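Surface glycoprotein (Trypanosoma brucei, PDB 5KLH) is an insect-stage (procyclic) transmembrane surface antigen that probably acts as a sensor, represented here by its bilobed ectodomain. Local coordinates at residues V56-T61 against V200-E205. Residues are numbered along the deposited sequence; the frame is centred on the assembly and turned at random.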
ATOM      1  N   VAL A  56      -9.351  -0.357 -13.832  1.00 11.81           N
ATOM      2  CA  VAL A  56      -9.630  -1.728 -14.220  1.00 11.35           C
ATOM      3  C   VAL A  56      -8.631  -2.654 -13.544  1.00 11.94           C
ATOM      4  O   VAL A  56      -7.426  -2.407 -13.591  1.00 13.61           O
ATOM      5  CB  VAL A  56      -9.549  -1.918 -15.751  1.00 13.10           C
ATOM      6  CG1 VAL A  56      -9.820  -3.370 -16.105  1.00 12.53           C
ATOM      7  CG2 VAL A  56     -10.544  -1.015 -16.454  1.00 17.94           C
ATOM      8  N   TYR A  57      -9.123  -3.698 -12.887  1.00 11.98           N
ATOM      9  CA  TYR A  57      -8.235  -4.675 -12.270  1.00 10.95           C
ATOM     10  C   TYR A  57      -8.815  -6.071 -12.467  1.00 10.87           C
ATOM     11  O   TYR A  57      -9.976  -6.221 -12.833  1.00 13.74           O
ATOM     12  CB  TYR A  57      -8.034  -4.362 -10.781  1.00 10.27           C
ATOM     13  CG  TYR A  57      -9.309  -4.299  -9.969  1.00 11.98           C
ATOM     14  CD1 TYR A  57     -10.019  -3.112  -9.857  1.00 18.95           C
ATOM     15  CD2 TYR A  57      -9.784  -5.417  -9.295  1.00 11.56           C
ATOM     16  CE1 TYR A  57     -11.188  -3.049  -9.115  1.00 17.14           C
ATOM     17  CE2 TYR A  57     -10.942  -5.360  -8.551  1.00 14.82           C
ATOM     18  CZ  TYR A  57     -11.638  -4.171  -8.467  1.00 19.73           C
ATOM     19  OH  TYR A  57     -12.788  -4.112  -7.724  1.00 18.25           O
ATOM     20  N   THR A  58      -8.016  -7.099 -12.246  1.00  8.86           N
ATOM     21  CA  THR A  58      -8.576  -8.440 -12.207  1.00  8.65           C
ATOM     22  C   THR A  58      -8.411  -8.989 -10.788  1.00 11.07           C
ATOM     23  O   THR A  58      -7.442  -8.652 -10.091  1.00 10.51           O
ATOM     24  CB  THR A  58      -7.937  -9.345 -13.269  1.00  9.58           C
ATOM     25  OG1 THR A  58      -8.698 -10.545 -13.392  1.00 10.80           O
ATOM     26  CG2 THR A  58      -6.493  -9.700 -12.914  1.00 10.20           C
ATOM     27  N   GLU A  59      -9.386  -9.779 -10.334  1.00 10.20           N
ATOM     28  CA  GLU A  59      -9.453 -10.144  -8.915  1.00  8.35           C
ATOM     29  C   GLU A  59      -9.992 -11.537  -8.670  1.00 11.17           C
ATOM     30  O   GLU A  59     -10.749 -12.071  -9.475  1.00 10.31           O
ATOM     31  CB  GLU A  59     -10.320  -9.142  -8.135  1.00  9.73           C
ATOM     32  CG  GLU A  59     -11.800  -9.099  -8.560  1.00 14.86           C
ATOM     33  CD  GLU A  59     -12.665 -10.173  -7.904  1.00 22.40           C
ATOM     34  OE1 GLU A  59     -13.780 -10.435  -8.419  1.00 24.22           O
ATOM     35  OE2 GLU A  59     -12.251 -10.744  -6.868  1.00 19.99           O
ATOM     36  N   ALA A  60      -9.610 -12.102  -7.532  1.00 12.33           N
ATOM     37  CA  ALA A  60     -10.226 -13.310  -7.042  1.00 12.67           C
ATOM     38  C   ALA A  60     -10.069 -13.327  -5.536  1.00 12.36           C
ATOM     39  O   ALA A  60      -9.134 -12.724  -4.999  1.00 12.18           O
ATOM     40  CB  ALA A  60      -9.592 -14.552  -7.693  1.00 14.96           C
ATOM     41  N   THR A  61     -11.000 -13.991  -4.859  1.00 11.80           N
ATOM     42  CA  THR A  61     -10.904 -14.203  -3.418  1.00 11.65           C
ATOM     43  C   THR A  61     -10.241 -15.551  -3.178  1.00 14.51           C
ATOM     44  O   THR A  61     -10.750 -16.587  -3.610  1.00 17.39           O
ATOM     45  CB  THR A  61     -12.282 -14.160  -2.752  1.00 10.86           C
ATOM     46  OG1 THR A  61     -12.859 -12.868  -2.965  1.00 20.14           O
ATOM     47  CG2 THR A  61     -12.169 -14.405  -1.253  1.00 12.98           C
ATOM     48  N   VAL A 200      -7.590 -10.667  -3.705  1.00  9.84           N
ATOM     49  CA  VAL A 200      -6.395 -10.312  -4.453  1.00 10.85           C
ATOM     50  C   VAL A 200      -6.810  -9.490  -5.658  1.00 11.56           C
ATOM     51  O   VAL A 200      -7.698  -9.908  -6.410  1.00 10.93           O
ATOM     52  CB  VAL A 200      -5.624 -11.550  -4.921  1.00 10.16           C
ATOM     53  CG1 VAL A 200      -4.358 -11.119  -5.656  1.00 12.37           C
ATOM     54  CG2 VAL A 200      -5.291 -12.436  -3.736  1.00 11.78           C
ATOM     55  N   GLN A 201      -6.208  -8.308  -5.812  1.00  6.85           N
ATOM     56  CA  GLN A 201      -6.476  -7.444  -6.958  1.00  8.53           C
ATOM     57  C   GLN A 201      -5.197  -7.125  -7.719  1.00 10.80           C
ATOM     58  O   GLN A 201      -4.211  -6.652  -7.133  1.00 12.66           O
ATOM     59  CB  GLN A 201      -7.153  -6.134  -6.505  1.00  9.97           C
ATOM     60  CG  GLN A 201      -8.464  -6.363  -5.748  1.00  9.91           C
ATOM     61  CD  GLN A 201      -9.141  -5.078  -5.297  1.00 21.02           C
ATOM     62  OE1 GLN A 201      -8.698  -3.978  -5.621  1.00 17.43           O
ATOM     63  NE2 GLN A 201     -10.232  -5.218  -4.544  1.00 26.91           N
ATOM     64  N   LEU A 202      -5.212  -7.368  -9.027  1.00 10.04           N
ATOM     65  CA  LEU A 202      -4.047  -7.070  -9.861  1.00 12.16           C
ATOM     66  C   LEU A 202      -4.352  -5.877 -10.765  1.00  9.49           C
ATOM     67  O   LEU A 202      -5.295  -5.913 -11.564  1.00  9.60           O
ATOM     68  CB  LEU A 202      -3.637  -8.300 -10.691  1.00  9.71           C
ATOM     69  CG  LEU A 202      -2.507  -8.098 -11.703  1.00  7.85           C
ATOM     70  CD1 LEU A 202      -1.173  -7.913 -10.996  1.00  9.66           C
ATOM     71  CD2 LEU A 202      -2.429  -9.244 -12.707  1.00 10.52           C
ATOM     72  N   TYR A 203      -3.574  -4.807 -10.590  1.00  7.35           N
ATOM     73  CA  TYR A 203      -3.653  -3.589 -11.397  1.00 10.02           C
ATOM     74  C   TYR A 203      -2.531  -3.518 -12.404  1.00  8.70           C
ATOM     75  O   TYR A 203      -1.474  -4.161 -12.235  1.00 10.52           O
ATOM     76  CB  TYR A 203      -3.571  -2.339 -10.511  1.00  7.89           C
ATOM     77  CG  TYR A 203      -4.791  -2.129  -9.662  1.00  8.28           C
ATOM     78  CD1 TYR A 203      -4.935  -2.796  -8.461  1.00  9.96           C
ATOM     79  CD2 TYR A 203      -5.805  -1.266 -10.071  1.00 11.12           C
ATOM     80  CE1 TYR A 203      -6.080  -2.616  -7.677  1.00 11.48           C
ATOM     81  CE2 TYR A 203      -6.939  -1.079  -9.303  1.00 12.91           C
ATOM     82  CZ  TYR A 203      -7.070  -1.761  -8.107  1.00 17.15           C
ATOM     83  OH  TYR A 203      -8.202  -1.588  -7.326  1.00 16.33           O
ATOM     84  N   SER A 204      -2.719  -2.693 -13.429  1.00 10.53           N
ATOM     85  CA  SER A 204      -1.595  -2.310 -14.274  1.00  9.14           C
ATOM     86  C   SER A 204      -0.976  -1.033 -13.704  1.00 10.62           C
ATOM     87  O   SER A 204      -1.666  -0.251 -13.047  1.00 11.48           O
ATOM     88  CB  SER A 204      -2.020  -2.119 -15.737  1.00 11.69           C
ATOM     89  OG  SER A 204      -2.856  -0.982 -15.900  1.00 10.87           O
ATOM     90  N   GLU A 205       0.326  -0.857 -13.923  1.00 10.33           N
ATOM     91  CA  GLU A 205       1.056   0.304 -13.423  1.00  9.73           C
ATOM     92  C   GLU A 205       0.417   1.632 -13.774  1.00 12.57           C
ATOM     93  O   GLU A 205       0.459   2.565 -12.979  1.00 14.05           O
ATOM     94  CB  GLU A 205       2.501   0.320 -13.958  1.00 13.58           C
ATOM     95  CG  GLU A 205       3.455  -0.560 -13.230  1.00 18.22           C
ATOM     96  CD  GLU A 205       4.898  -0.292 -13.630  1.00 18.93           C
ATOM     97  OE1 GLU A 205       5.149   0.165 -14.779  1.00 21.26           O
ATOM     98  OE2 GLU A 205       5.782  -0.579 -12.808  1.00 14.62           O
TER
HETATM   99  O   HOH W   1      -5.125  -1.412 -14.298  1.00 10.94           O
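Tyr-57 holds CG between its backbone N and carbonyl carbon (chi1 57°), while Tyr-203 and Gln-201 set theirs anti to the carbonyl carbon. All three side chains leave the same face of an antiparallel strand pair, and these torsions turn them against one another. The Gln-201 amide lies over the Tyr-57 ring, the two planes 14° apart, with its OE1 above the ring centre. Gln-201 CD comes within 3.7 Å of Tyr-57 CE2. Tyr-203 OH donates to Gln-201 OE1 at 3.0 Å, which helps to fix the amide over the ring. Tyr-57 CB sits over the face of the Tyr-203 ring, a CH-pi contact 3.7 Å from its centroid. On the other face, Thr-58 CG2 packs against Leu-202 CB at 3.9 Å.

The backbones join through two hydrogen-bonded pairs, Thr-58 with Leu-202 and Ala-60 with Val-200. Each exchanges two N-H to O bonds; Leu-202 N to Thr-58 O is 2.8 Å and nearly straight. Beyond Tyr-203, a water takes over: it donates to Val-56 O at 2.6 Å and accepts from Ser-204 N.

Phe-209 of helix 208-215 stacks on Tyr-203, and Phe-33 of strand 31-33 touches Thr-58, Ala-60, Val-200 and Leu-202. The contact joins the antiparallel pair 36-47/51-63 to the long strand 145-164. Strand 197-204 lies between, antiparallel to strand 51-63 and parallel to strand 145-164.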